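Local coordinates for uncharacterized protein (Streptococcus mutans, PDB 4R0J), which probably cuts precursor CRISPR RNA into mature guide units, as a Cas5 protein of subtype I-C in a bacterial antiviral defence system, at residues Gln45-Gly50 with Ile139-Arg144; Val60-Lys65 with Lys102-Trp107; Gln71-Gly76 with Tyr93-Glu98; Tyr164-Thr169 with Met198-Ile203; Ser191-Thr196 with Cys211-Thr216. One frame throughout, in Å; residues are numbered along the deposited sequence. Where two conformers were deposited one is given.

Contact 1: residues Gln45-Gly50 with Ile139-Arg144; sequences QGIIDG and IFLGTR
Ile-47 of the helix meets Ile-139 and Leu-141 through two different branches of its side chain. A chi1 of -67° sets CG1 beside the backbone N and CG2 anti to it, and Ile-47 CG2 abuts CG2 of Ile-139 at 3.8 Å, the two side chains crossing at about a right angle. The CG1 branch ends with Ile-47 CD1 only 3.4 Å from CD2 of Leu-141, tighter than a usual van der Waals contact. Ile-139 uses its remaining branch against the backbone of the helix: its CD1 lies 3.5 Å from Gly-50 C and 3.7 Å from Ile-47 O. Helix 41-51 thereby packs against the short edge strand 139-140 of the large antiparallel sheet, and Ile-15 of strand 11-17 touches both Ile-47 and Leu-141. No direct hydrogen bond joins the two segments. Instead, one water donates to Gly-46 O at 3.3 Å and accepts from Phe-140 N at 3.2 Å.

Contact 2: residues Val60-Lys65 with Lys102-Trp107; sequences VITEVK and KFHFIW
Val-60 and His-104 form the close-packed part of this strand pair. The imidazole is brought alongside Val-60 by a chi1 of 63°, which sets CG between the backbone N and the carbonyl carbon. Val-60 CB then lies over one ring face, 3.8 Å from the centroid, in a CH-pi contact displaced toward the rim, while Thr-62 CG2 approaches the ring edge 3.5 Å from His-104 CE1. The backbones of the same pair are joined by two reciprocal hydrogen bonds, Val-60 N to His-104 O at 2.7 Å and His-104 N to Val-60 O at 3.0 Å. On the other face of the sheet, Ile-61 and Phe-103 pack against Ile-48 of helix 41-51, and Phe-103 also meets Met-127 and Ile-131 of helix 120-132.

The side chains of Thr-62 and Lys-102 make the hydrated side. One water, in plane at the imidazole edge, links Thr-62 OG1 to His-104 ND1; a second lies 2.7 Å from Thr-62 OG1 and weakly accepts from Lys-102 NZ. The extended lysine chain passes obliquely by the threonine hydroxyl. Glu-63 OE1 is hydrogen-bonded to Tyr-158 OH, and OE2 forms a salt bridge with Lys-204 NZ. Lys-102 O takes Thr-62 N at 3.0 Å and, more weakly, Glu-63 N at 3.4 Å, while Lys-102 N returns a nearly straight bond to Glu-63 O. Two residues thus face one, the classic beta bulge, here between antiparallel neighbours in the central sheet.

Contact 3: residues Gln71-Gly76 with Tyr93-Glu98; sequences QTELHG and YLSDVE
His-75 and Tyr-93 meet with their side chains crossing at about a right angle and their ring planes inclined at 67°, an oblique pairing. Contact is made by His-75 CD2, which comes 3.3 Å from Tyr-93 CD2 near the plane of the phenol ring. The imidazole is tied back to its own strand by a hydrogen bond from His-75 NE2 to Glu-73 OE2, whose modelled length of 2.5 Å is doubtful; His-75 is poorly ordered, a caution for both distances. Arg-19 makes a cation-pi contact with Tyr-93. Strands 72-75 and 91-95 are antiparallel neighbours in a small three-stranded sheet, in which Glu-73 and Tyr-93 form a hydrogen-bonded pair, Glu-73 N to Tyr-93 O and Tyr-93 N to Glu-73 O, each 2.9 Å. At the adjoining non-hydrogen-bonded pair the side chains diverge, but Thr-72 CG2 still reaches Leu-94 CD2 at 3.9 Å. Beyond it Ser-95 N bonds to Gln-71 O at 3.0 Å from above the carbonyl plane. The extended Gln-71 side chain brings OE1 to a water that also donates to Asp-96 OD2.

Contact 4: residues Tyr164-Thr169 with Met198-Ile203; sequences YYNGVT and MENGAI
Two beta turns interlock here: a type II turn from Tyr-165 to Val-168, leading into edge strand 169-179, and the type I' turn of Glu-199 to Ala-202 that closes the hairpin of strands 191-199 and 202-215. Asn-200, at the hairpin tip, is held by side chain and backbone. Its OD1 accepts from Gly-167 N at 2.8 Å, the donor tilted from the amide plane, and its backbone N donates to Val-168 O at 2.9 Å. Asn-166 turns its amide almost perpendicular to that of Asn-200, with OD1 3.5 Å from Asn-200 CB. The bent end of selenomethionine Met-198 (chi3 62°) puts CE over one face of the Tyr-165 ring, 3.8 Å from the centroid; Tyr-164 CD2 lies over the opposite face. Tyr-165 OH bonds to Ile-70 N. A water accepts from Gly-201 N and lies within hydrogen-bonding distance of Val-168 O and Met-198 O. The contact therefore combines polar clasping of the turn backbones with an apolar methyl-on-ring packing that, together with Tyr-164, probably limits ring tilting.

Contact 5: residues Ser191-Thr196 with Cys211-Thr216; sequences SYFTKT and CEIVNT
This is antiparallel strand pairing within the hairpin of strands 191-199 and 202-215, at the end far from its turn. Ser-191 and Asn-215 form a hydrogen-bonded pair, with Ser-191 N to Asn-215 O at 2.7 Å nearly straight and Asn-215 N to Ser-191 O at 2.9 Å. Two residues on, Phe-193 N donates to Ile-213 O at 2.9 Å. On one face, Tyr-192 and Val-214 lie side by side, though the valine was deposited in two conformers and its packing on the ring is less certain. On the other, Phe-193 crosses Ile-213 at about a right angle, their CB atoms 3.8 Å apart. The regular pairing then gives way at Cys-211, whose CB sits 3.3 Å from Phe-193 O and whose SG faces Thr-194 CB. Beside it Lys-195 NZ and Glu-212 OE1 stay 4.1 Å apart, beyond a salt bridge. Strand 169-179 flanks strand 191-199 on its other edge, bonding to Tyr-192 and Thr-194 through the backbone, while Cys-211 touches His-177 of that strand.

Overall arrangement
From the N terminus, helix 41-51 opens the widest loop, which contact 1 closes at strand 139-140. Within it strand 57-66 pairs with strand 97-107 in contact 2, and contact 3 lies inside that loop in turn, joining the small three-stranded sheet where strand 91-95 turns a corner into strand 97-107. Helix 41-51 of contact 1 also packs on contact 2. Contacts 4 and 5 come after contact 1 has closed, and their segments alternate along the chain, so the two cross. Contact 4 meets contact 2 through a probable hydrogen bond between Val-64 O and Ile-203 N, where strand 57-66 adjoins strand 202-215 in the eight-stranded sheet.

Contact 1: residues Gln45-Gly50 with Ile139-Arg144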
# COMPACT_ATOMS: atom_id res chain seq x y z
N GLN A 45 -0.67 -1.97 -2.19
CA GLN A 45 -1.69 -2.77 -2.85
C GLN A 45 -1.52 -4.24 -2.48
O GLN A 45 -2.50 -4.94 -2.23
CB GLN A 45 -1.57 -2.65 -4.37
CG GLN A 45 -2.78 -3.19 -5.13
CD GLN A 45 -3.96 -2.23 -5.09
OE1 GLN A 45 -3.78 -1.02 -5.25
NE2 GLN A 45 -5.16 -2.76 -4.88
N GLY A 46 -0.27 -4.70 -2.47
CA GLY A 46 0.02 -6.11 -2.22
C GLY A 46 -0.32 -6.43 -0.78
O GLY A 46 -0.83 -7.50 -0.47
N ILE A 47 -0.03 -5.48 0.11
CA ILE A 47 -0.36 -5.68 1.52
C ILE A 47 -1.86 -5.75 1.76
O ILE A 47 -2.36 -6.67 2.43
CB ILE A 47 0.28 -4.58 2.40
CG1 ILE A 47 1.80 -4.74 2.38
CG2 ILE A 47 -0.24 -4.69 3.83
CD1 ILE A 47 2.56 -3.52 2.92
N ILE A 48 -2.60 -4.78 1.23
CA ILE A 48 -4.04 -4.73 1.43
C ILE A 48 -4.73 -5.92 0.77
O ILE A 48 -5.66 -6.50 1.35
CB ILE A 48 -4.65 -3.40 0.91
CG1 ILE A 48 -4.09 -2.20 1.69
CG2 ILE A 48 -6.19 -3.44 0.98
CD1 ILE A 48 -4.13 -2.36 3.20
N ASP A 49 -4.31 -6.27 -0.44
CA ASP A 49 -4.88 -7.44 -1.10
C ASP A 49 -4.62 -8.70 -0.28
O ASP A 49 -5.41 -9.66 -0.30
CB ASP A 49 -4.32 -7.62 -2.52
CG ASP A 49 -4.84 -6.60 -3.52
OD1 ASP A 49 -5.82 -5.88 -3.22
OD2 ASP A 49 -4.26 -6.54 -4.63
N GLY A 50 -3.49 -8.73 0.43
CA GLY A 50 -3.18 -9.86 1.29
C GLY A 50 -4.12 -9.98 2.48
O GLY A 50 -4.37 -11.06 3.00
N ILE A 139 1.22 -11.63 5.35
CA ILE A 139 1.53 -10.33 4.79
C ILE A 139 3.04 -10.17 4.68
O ILE A 139 3.76 -10.35 5.65
CB ILE A 139 0.97 -9.20 5.68
CG1 ILE A 139 -0.55 -9.35 5.86
CG2 ILE A 139 1.36 -7.84 5.13
CD1 ILE A 139 -1.31 -9.51 4.57
N PHE A 140 3.50 -9.82 3.48
CA PHE A 140 4.94 -9.67 3.25
C PHE A 140 5.30 -8.22 2.93
O PHE A 140 4.53 -7.49 2.31
CB PHE A 140 5.39 -10.56 2.10
CG PHE A 140 5.30 -12.02 2.39
CD1 PHE A 140 6.21 -12.62 3.24
CD2 PHE A 140 4.30 -12.79 1.82
CE1 PHE A 140 6.13 -13.98 3.51
CE2 PHE A 140 4.22 -14.15 2.09
CZ PHE A 140 5.13 -14.74 2.93
N LEU A 141 6.49 -7.82 3.35
CA LEU A 141 6.95 -6.47 3.10
C LEU A 141 8.17 -6.48 2.18
O LEU A 141 9.15 -5.81 2.45
CB LEU A 141 7.32 -5.79 4.42
CG LEU A 141 6.19 -5.72 5.44
CD1 LEU A 141 6.68 -5.09 6.74
CD2 LEU A 141 5.00 -4.97 4.88
N GLY A 142 8.10 -7.26 1.10
CA GLY A 142 9.10 -7.15 0.05
C GLY A 142 9.97 -8.36 -0.23
O GLY A 142 10.57 -8.44 -1.30
N THR A 143 10.08 -9.27 0.74
CA THR A 143 10.69 -10.56 0.51
C THR A 143 9.93 -11.60 1.30
O THR A 143 9.11 -11.26 2.16
CB THR A 143 12.19 -10.63 0.93
OG1 THR A 143 12.28 -10.85 2.35
CG2 THR A 143 12.93 -9.35 0.55
N ARG A 144 10.20 -12.87 1.03
CA ARG A 144 9.49 -13.95 1.71
C ARG A 144 9.93 -14.05 3.18
O ARG A 144 9.36 -14.84 3.95
CB ARG A 144 9.69 -15.29 0.99
CG ARG A 144 11.09 -15.87 1.09
CD ARG A 144 11.15 -17.25 0.43
NE ARG A 144 10.96 -17.18 -1.01
CZ ARG A 144 10.30 -18.08 -1.73
NH1 ARG A 144 9.76 -19.15 -1.14
NH2 ARG A 144 10.18 -17.93 -3.04
O HOH W 1 1.20 -9.43 1.25

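Contact 2: residues Val60-Lys65 with Lys102-Trp107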
# COMPACT_ATOMS: atom_id res chain seq x y z
N VAL A 60 -8.61 0.10 -3.17
CA VAL A 60 -8.08 1.39 -3.60
C VAL A 60 -7.42 2.03 -2.40
O VAL A 60 -8.08 2.39 -1.44
CB VAL A 60 -9.20 2.31 -4.14
CG1 VAL A 60 -8.62 3.65 -4.60
CG2 VAL A 60 -9.95 1.63 -5.28
N ILE A 61 -6.10 2.12 -2.45
CA ILE A 61 -5.33 2.71 -1.36
C ILE A 61 -5.26 4.20 -1.63
O ILE A 61 -4.81 4.63 -2.69
CB ILE A 61 -3.91 2.11 -1.31
CG1 ILE A 61 -3.94 0.66 -0.82
CG2 ILE A 61 -3.01 2.93 -0.40
CD1 ILE A 61 -4.56 -0.33 -1.78
N THR A 62 -5.74 5.00 -0.68
CA THR A 62 -5.76 6.45 -0.89
C THR A 62 -4.68 7.24 -0.14
O THR A 62 -4.27 8.31 -0.60
CB THR A 62 -7.15 7.07 -0.61
OG1 THR A 62 -7.50 6.88 0.76
CG2 THR A 62 -8.21 6.42 -1.51
N GLU A 63 -4.25 6.75 1.03
CA GLU A 63 -3.24 7.48 1.82
C GLU A 63 -2.48 6.52 2.74
O GLU A 63 -3.03 5.52 3.20
CB GLU A 63 -3.89 8.59 2.67
CG GLU A 63 -2.91 9.62 3.27
CD GLU A 63 -3.60 10.70 4.07
OE1 GLU A 63 -4.35 10.37 5.02
OE2 GLU A 63 -3.41 11.90 3.76
N VAL A 64 -1.21 6.82 2.99
CA VAL A 64 -0.46 6.08 3.99
C VAL A 64 0.25 7.08 4.91
O VAL A 64 0.67 8.15 4.47
CB VAL A 64 0.58 5.10 3.37
CG1 VAL A 64 1.64 5.84 2.55
CG2 VAL A 64 1.24 4.26 4.45
N LYS A 65 0.31 6.75 6.20
CA LYS A 65 1.10 7.56 7.12
C LYS A 65 2.33 6.76 7.55
O LYS A 65 2.22 5.58 7.93
CB LYS A 65 0.27 8.00 8.33
CG LYS A 65 -0.87 8.93 7.95
CD LYS A 65 -1.56 9.52 9.17
CE LYS A 65 -2.70 10.44 8.76
NZ LYS A 65 -3.45 10.94 9.95
N LYS A 102 -4.99 4.03 4.76
CA LYS A 102 -6.40 4.33 4.55
C LYS A 102 -6.79 3.84 3.16
O LYS A 102 -6.14 4.18 2.16
CB LYS A 102 -6.64 5.83 4.69
CG LYS A 102 -8.06 6.29 4.38
CD LYS A 102 -8.19 7.81 4.49
CE LYS A 102 -9.56 8.28 4.03
NZ LYS A 102 -9.68 9.78 4.07
N PHE A 103 -7.84 3.04 3.10
CA PHE A 103 -8.23 2.44 1.83
C PHE A 103 -9.72 2.13 1.82
O PHE A 103 -10.39 2.17 2.86
CB PHE A 103 -7.41 1.18 1.53
CG PHE A 103 -7.69 0.03 2.45
CD1 PHE A 103 -7.13 -0.04 3.72
CD2 PHE A 103 -8.54 -1.00 2.04
CE1 PHE A 103 -7.40 -1.11 4.56
CE2 PHE A 103 -8.81 -2.08 2.88
CZ PHE A 103 -8.24 -2.13 4.13
N HIS A 104 -10.22 1.81 0.64
CA HIS A 104 -11.61 1.42 0.49
C HIS A 104 -11.65 0.49 -0.70
O HIS A 104 -10.63 0.30 -1.35
CB HIS A 104 -12.50 2.64 0.23
CG HIS A 104 -12.19 3.36 -1.05
ND1 HIS A 104 -11.29 4.40 -1.12
CD2 HIS A 104 -12.69 3.20 -2.30
CE1 HIS A 104 -11.23 4.84 -2.37
NE2 HIS A 104 -12.08 4.14 -3.10
N PHE A 105 -12.80 -0.10 -0.96
CA PHE A 105 -12.94 -0.86 -2.20
C PHE A 105 -14.13 -0.40 -3.03
O PHE A 105 -15.05 0.26 -2.53
CB PHE A 105 -12.95 -2.39 -1.97
CG PHE A 105 -14.08 -2.91 -1.11
CD1 PHE A 105 -15.34 -3.18 -1.66
CD2 PHE A 105 -13.87 -3.20 0.23
CE1 PHE A 105 -16.37 -3.69 -0.87
CE2 PHE A 105 -14.89 -3.72 1.02
CZ PHE A 105 -16.14 -3.97 0.46
N ILE A 106 -14.05 -0.71 -4.32
CA ILE A 106 -15.10 -0.40 -5.27
C ILE A 106 -15.32 -1.68 -6.07
O ILE A 106 -14.48 -2.58 -6.03
CB ILE A 106 -14.66 0.72 -6.23
CG1 ILE A 106 -13.41 0.30 -7.00
CG2 ILE A 106 -14.39 2.05 -5.45
CD1 ILE A 106 -13.01 1.28 -8.11
N TRP A 107 -16.41 -1.74 -6.82
CA TRP A 107 -16.64 -2.91 -7.67
C TRP A 107 -15.69 -2.87 -8.86
O TRP A 107 -15.40 -1.81 -9.40
CB TRP A 107 -18.10 -2.99 -8.14
CG TRP A 107 -19.12 -3.06 -7.04
CD1 TRP A 107 -20.29 -2.37 -6.98
CD2 TRP A 107 -19.05 -3.85 -5.84
NE1 TRP A 107 -20.97 -2.68 -5.82
CE2 TRP A 107 -20.22 -3.58 -5.10
CE3 TRP A 107 -18.11 -4.75 -5.32
CZ2 TRP A 107 -20.49 -4.18 -3.87
CZ3 TRP A 107 -18.38 -5.35 -4.10
CH2 TRP A 107 -19.55 -5.06 -3.39
O HOH W 2 -9.82 5.29 1.16
O HOH W 3 -8.11 9.47 1.22

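Contact 3: residues Gln71-Gly76 with Tyr93-Glu98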
# COMPACT_ATOMS: atom_id res chain seq x y z
N GLN A 71 14.78 4.37 8.54
CA GLN A 71 16.10 3.84 8.84
C GLN A 71 16.33 2.69 7.87
O GLN A 71 15.40 1.96 7.55
CB GLN A 71 16.12 3.25 10.24
CG GLN A 71 15.94 4.25 11.36
CD GLN A 71 16.11 3.58 12.71
OE1 GLN A 71 15.22 2.89 13.20
NE2 GLN A 71 17.28 3.76 13.31
N THR A 72 17.57 2.52 7.44
CA THR A 72 17.88 1.36 6.61
C THR A 72 19.06 0.63 7.21
O THR A 72 19.73 1.13 8.12
CB THR A 72 18.18 1.74 5.14
OG1 THR A 72 19.10 2.84 5.10
CG2 THR A 72 16.88 2.16 4.44
N GLU A 73 19.31 -0.57 6.72
CA GLU A 73 20.46 -1.33 7.16
C GLU A 73 20.92 -2.18 5.99
O GLU A 73 20.10 -2.67 5.21
CB GLU A 73 20.11 -2.18 8.37
CG GLU A 73 18.94 -3.13 8.16
CD GLU A 73 18.76 -4.06 9.33
OE1 GLU A 73 18.77 -3.57 10.48
OE2 GLU A 73 18.62 -5.28 9.11
N LEU A 74 22.23 -2.33 5.86
CA LEU A 74 22.82 -3.04 4.74
C LEU A 74 22.96 -4.52 5.04
O LEU A 74 23.15 -4.91 6.19
CB LEU A 74 24.19 -2.45 4.39
CG LEU A 74 24.31 -1.59 3.13
CD1 LEU A 74 25.75 -1.11 2.98
CD2 LEU A 74 23.90 -2.38 1.90
N HIS A 75 22.87 -5.33 3.99
CA HIS A 75 23.15 -6.75 4.07
C HIS A 75 23.69 -7.21 2.73
O HIS A 75 23.12 -6.89 1.68
CB HIS A 75 21.89 -7.53 4.44
CG HIS A 75 21.31 -7.16 5.77
ND1 HIS A 75 21.75 -7.72 6.95
CD2 HIS A 75 20.33 -6.30 6.10
CE1 HIS A 75 21.07 -7.21 7.96
NE2 HIS A 75 20.20 -6.34 7.47
N GLY A 76 24.79 -7.94 2.75
CA GLY A 76 25.40 -8.42 1.52
C GLY A 76 26.91 -8.53 1.65
O GLY A 76 27.44 -8.60 2.76
N TYR A 93 17.84 -2.73 3.41
CA TYR A 93 16.46 -2.93 3.86
C TYR A 93 16.01 -1.77 4.74
O TYR A 93 16.82 -1.20 5.47
CB TYR A 93 16.38 -4.15 4.75
CG TYR A 93 16.54 -5.48 4.06
CD1 TYR A 93 15.45 -6.10 3.49
CD2 TYR A 93 17.76 -6.12 4.02
CE1 TYR A 93 15.57 -7.33 2.88
CE2 TYR A 93 17.90 -7.35 3.40
CZ TYR A 93 16.79 -7.94 2.83
OH TYR A 93 16.90 -9.17 2.21
N LEU A 94 14.72 -1.46 4.71
CA LEU A 94 14.16 -0.60 5.76
C LEU A 94 14.10 -1.40 7.06
O LEU A 94 13.99 -2.63 7.05
CB LEU A 94 12.76 -0.11 5.40
CG LEU A 94 12.65 0.97 4.34
CD1 LEU A 94 11.23 1.02 3.82
CD2 LEU A 94 13.05 2.34 4.96
N SER A 95 14.18 -0.69 8.18
CA SER A 95 14.19 -1.31 9.49
C SER A 95 13.13 -0.66 10.38
O SER A 95 12.95 0.56 10.35
CB SER A 95 15.58 -1.15 10.12
OG SER A 95 15.54 -1.40 11.51
N ASP A 96 12.45 -1.48 11.18
CA ASP A 96 11.50 -1.01 12.19
C ASP A 96 10.46 -0.04 11.63
O ASP A 96 10.41 1.13 12.01
CB ASP A 96 12.25 -0.40 13.38
CG ASP A 96 11.32 -0.00 14.53
OD1 ASP A 96 10.16 -0.47 14.55
OD2 ASP A 96 11.76 0.78 15.41
N VAL A 97 9.62 -0.55 10.72
CA VAL A 97 8.64 0.27 10.04
C VAL A 97 7.24 0.12 10.62
O VAL A 97 6.88 -0.93 11.17
CB VAL A 97 8.60 -0.05 8.52
CG1 VAL A 97 9.97 0.15 7.91
CG2 VAL A 97 8.09 -1.48 8.27
N GLU A 98 6.47 1.20 10.53
CA GLU A 98 5.07 1.21 10.89
C GLU A 98 4.34 2.13 9.93
O GLU A 98 4.73 3.30 9.76
CB GLU A 98 4.87 1.67 12.34
CG GLU A 98 3.41 1.85 12.68
CD GLU A 98 3.17 2.10 14.15
OE1 GLU A 98 4.02 1.71 14.98
OE2 GLU A 98 2.12 2.69 14.47
O HOH W 4 12.10 2.96 9.06
O HOH W 5 12.32 3.14 12.67
O HOH W 6 14.62 1.27 15.69

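Contact 4: residues Tyr164-Thr169 with Met198-Ile203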
# COMPACT_ATOMS: atom_id res chain seq x y z
N TYR A 164 6.73 10.60 13.33
CA TYR A 164 8.05 11.22 13.42
C TYR A 164 8.19 12.37 12.41
O TYR A 164 8.97 13.32 12.64
CB TYR A 164 9.13 10.16 13.17
CG TYR A 164 10.54 10.69 13.20
CD1 TYR A 164 11.25 10.78 14.38
CD2 TYR A 164 11.17 11.11 12.02
CE1 TYR A 164 12.56 11.27 14.41
CE2 TYR A 164 12.47 11.60 12.03
CZ TYR A 164 13.15 11.69 13.23
OH TYR A 164 14.45 12.17 13.24
N TYR A 165 7.43 12.30 11.32
CA TYR A 165 7.54 13.30 10.25
C TYR A 165 6.47 14.40 10.31
O TYR A 165 6.41 15.28 9.44
CB TYR A 165 7.57 12.60 8.87
CG TYR A 165 8.86 11.81 8.71
CD1 TYR A 165 10.07 12.46 8.52
CD2 TYR A 165 8.86 10.41 8.79
CE1 TYR A 165 11.25 11.75 8.41
CE2 TYR A 165 10.05 9.69 8.68
CZ TYR A 165 11.23 10.36 8.48
OH TYR A 165 12.42 9.69 8.37
N ASN A 166 5.68 14.39 11.38
CA ASN A 166 4.76 15.49 11.59
C ASN A 166 5.58 16.77 11.75
O ASN A 166 6.56 16.79 12.48
CB ASN A 166 3.91 15.26 12.84
CG ASN A 166 2.76 16.24 12.95
OD1 ASN A 166 2.35 16.85 11.96
ND2 ASN A 166 2.23 16.42 14.17
N GLY A 167 5.19 17.84 11.05
CA GLY A 167 5.88 19.12 11.17
C GLY A 167 6.66 19.51 9.92
O GLY A 167 6.95 20.69 9.68
N VAL A 168 6.99 18.51 9.10
CA VAL A 168 7.72 18.78 7.87
C VAL A 168 7.06 18.17 6.64
O VAL A 168 6.29 17.20 6.71
CB VAL A 168 9.20 18.30 7.94
CG1 VAL A 168 9.97 19.08 9.02
CG2 VAL A 168 9.28 16.79 8.18
N THR A 169 7.37 18.76 5.49
CA THR A 169 6.95 18.21 4.21
C THR A 169 8.20 17.90 3.40
O THR A 169 9.11 18.74 3.30
CB THR A 169 6.04 19.18 3.48
OG1 THR A 169 4.84 19.37 4.24
CG2 THR A 169 5.67 18.64 2.10
N MSE A 198 5.75 13.64 0.98
CA MSE A 198 5.25 13.21 2.27
C MSE A 198 5.04 14.46 3.13
O MSE A 198 5.99 15.13 3.48
CB MSE A 198 6.25 12.26 2.94
CG MSE A 198 5.82 11.75 4.32
SE MSE A 198 7.09 10.44 5.04
CE MSE A 198 8.67 11.63 5.14
N GLU A 199 3.78 14.74 3.42
CA GLU A 199 3.37 15.93 4.13
C GLU A 199 2.93 15.56 5.54
O GLU A 199 1.90 14.88 5.73
CB GLU A 199 2.22 16.60 3.38
CG GLU A 199 1.82 17.96 3.95
CD GLU A 199 0.78 18.66 3.11
OE1 GLU A 199 -0.15 17.98 2.60
OE2 GLU A 199 0.88 19.89 2.93
N ASN A 200 3.72 15.98 6.52
CA ASN A 200 3.50 15.63 7.92
C ASN A 200 3.37 14.12 8.12
O ASN A 200 2.57 13.65 8.94
CB ASN A 200 2.28 16.36 8.47
CG ASN A 200 2.48 17.85 8.47
OD1 ASN A 200 3.54 18.34 8.87
ND2 ASN A 200 1.48 18.58 8.00
N GLY A 201 4.17 13.38 7.36
CA GLY A 201 4.21 11.93 7.42
C GLY A 201 3.22 11.21 6.51
O GLY A 201 3.25 9.98 6.43
N ALA A 202 2.34 11.97 5.86
CA ALA A 202 1.29 11.38 5.03
C ALA A 202 1.61 11.45 3.54
O ALA A 202 2.01 12.51 3.04
CB ALA A 202 -0.04 12.05 5.32
N ILE A 203 1.39 10.34 2.85
CA ILE A 203 1.55 10.30 1.40
C ILE A 203 0.22 9.90 0.79
O ILE A 203 -0.36 8.88 1.16
CB ILE A 203 2.62 9.26 1.00
CG1 ILE A 203 3.97 9.63 1.60
CG2 ILE A 203 2.72 9.15 -0.53
CD1 ILE A 203 5.01 8.51 1.47
O HOH W 7 6.58 14.47 6.16

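Contact 5: residues Ser191-Thr196 with Cys211-Thr216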
# COMPACT_ATOMS: atom_id res chain seq x y z
N SER A 191 4.92 0.82 -17.14
CA SER A 191 5.12 1.16 -15.75
C SER A 191 4.79 2.63 -15.54
O SER A 191 5.05 3.47 -16.41
CB SER A 191 6.56 0.87 -15.32
OG SER A 191 7.49 1.48 -16.19
N TYR A 192 4.20 2.92 -14.40
CA TYR A 192 3.86 4.29 -14.03
C TYR A 192 4.70 4.71 -12.84
O TYR A 192 4.94 3.92 -11.93
CB TYR A 192 2.38 4.39 -13.68
CG TYR A 192 1.49 4.23 -14.88
CD1 TYR A 192 1.13 5.33 -15.65
CD2 TYR A 192 1.03 2.98 -15.28
CE1 TYR A 192 0.32 5.19 -16.77
CE2 TYR A 192 0.23 2.83 -16.39
CZ TYR A 192 -0.12 3.93 -17.13
OH TYR A 192 -0.92 3.78 -18.24
N PHE A 193 5.15 5.97 -12.85
CA PHE A 193 5.92 6.52 -11.74
C PHE A 193 5.34 7.86 -11.34
O PHE A 193 4.76 8.56 -12.17
CB PHE A 193 7.38 6.78 -12.13
CG PHE A 193 8.14 5.54 -12.49
CD1 PHE A 193 7.90 4.88 -13.69
CD2 PHE A 193 9.10 5.03 -11.63
CE1 PHE A 193 8.61 3.74 -14.03
CE2 PHE A 193 9.81 3.88 -11.97
CZ PHE A 193 9.56 3.25 -13.16
N THR A 194 5.56 8.25 -10.09
CA THR A 194 4.94 9.45 -9.56
C THR A 194 5.89 10.25 -8.69
O THR A 194 6.69 9.68 -7.94
CB THR A 194 3.69 9.08 -8.71
OG1 THR A 194 3.05 10.26 -8.23
CG2 THR A 194 4.08 8.19 -7.53
N LYS A 195 5.80 11.57 -8.79
CA LYS A 195 6.42 12.44 -7.79
C LYS A 195 5.81 12.08 -6.46
O LYS A 195 4.59 11.88 -6.36
CB LYS A 195 6.14 13.91 -8.11
CG LYS A 195 6.76 14.42 -9.38
CD LYS A 195 6.63 15.94 -9.44
CE LYS A 195 7.22 16.51 -10.72
NZ LYS A 195 7.19 18.00 -10.69
N THR A 196 6.64 11.94 -5.44
CA THR A 196 6.15 11.49 -4.14
C THR A 196 6.47 12.52 -3.06
O THR A 196 7.63 12.79 -2.80
CB THR A 196 6.80 10.15 -3.76
OG1 THR A 196 6.47 9.18 -4.76
CG2 THR A 196 6.30 9.68 -2.41
N CYS A 211 -0.24 9.97 -13.25
CA CYS A 211 1.21 9.82 -13.14
C CYS A 211 1.94 10.48 -14.31
O CYS A 211 1.62 10.23 -15.46
CB CYS A 211 1.59 8.35 -13.01
SG CYS A 211 1.14 7.63 -11.41
N GLU A 212 2.92 11.32 -13.99
CA GLU A 212 3.60 12.13 -15.01
C GLU A 212 4.60 11.32 -15.83
O GLU A 212 4.97 11.70 -16.94
CB GLU A 212 4.33 13.32 -14.37
CG GLU A 212 3.43 14.50 -14.02
CD GLU A 212 4.22 15.73 -13.59
OE1 GLU A 212 5.47 15.63 -13.50
OE2 GLU A 212 3.60 16.78 -13.34
N ILE A 213 5.04 10.20 -15.27
CA ILE A 213 6.10 9.42 -15.87
C ILE A 213 5.58 8.03 -16.23
O ILE A 213 5.04 7.31 -15.39
CB ILE A 213 7.33 9.33 -14.93
CG1 ILE A 213 7.88 10.72 -14.60
CG2 ILE A 213 8.41 8.46 -15.53
CD1 ILE A 213 7.16 11.42 -13.45
N VAL A 214 5.72 7.67 -17.50
CA VAL A 214 5.31 6.35 -17.97
C VAL A 214 6.41 5.76 -18.84
O VAL A 214 6.98 6.46 -19.68
CB VAL A 214 4.02 6.43 -18.81
CG1 VAL A 214 3.54 5.02 -19.18
CG2 VAL A 214 2.94 7.20 -18.07
N ASN A 215 6.70 4.49 -18.63
CA ASN A 215 7.71 3.80 -19.42
C ASN A 215 7.17 2.47 -19.91
O ASN A 215 6.36 1.84 -19.23
CB ASN A 215 8.98 3.59 -18.60
CG ASN A 215 9.67 4.89 -18.26
OD1 ASN A 215 9.89 5.73 -19.13
ND2 ASN A 215 10.00 5.08 -16.99
N THR A 216 7.60 2.05 -21.10
CA THR A 216 7.16 0.78 -21.67
C THR A 216 8.33 -0.18 -21.88
O THR A 216 9.42 0.03 -21.34
CB THR A 216 6.44 0.99 -23.02
OG1 THR A 216 5.43 1.99 -22.88
CG2 THR A 216 5.81 -0.30 -23.48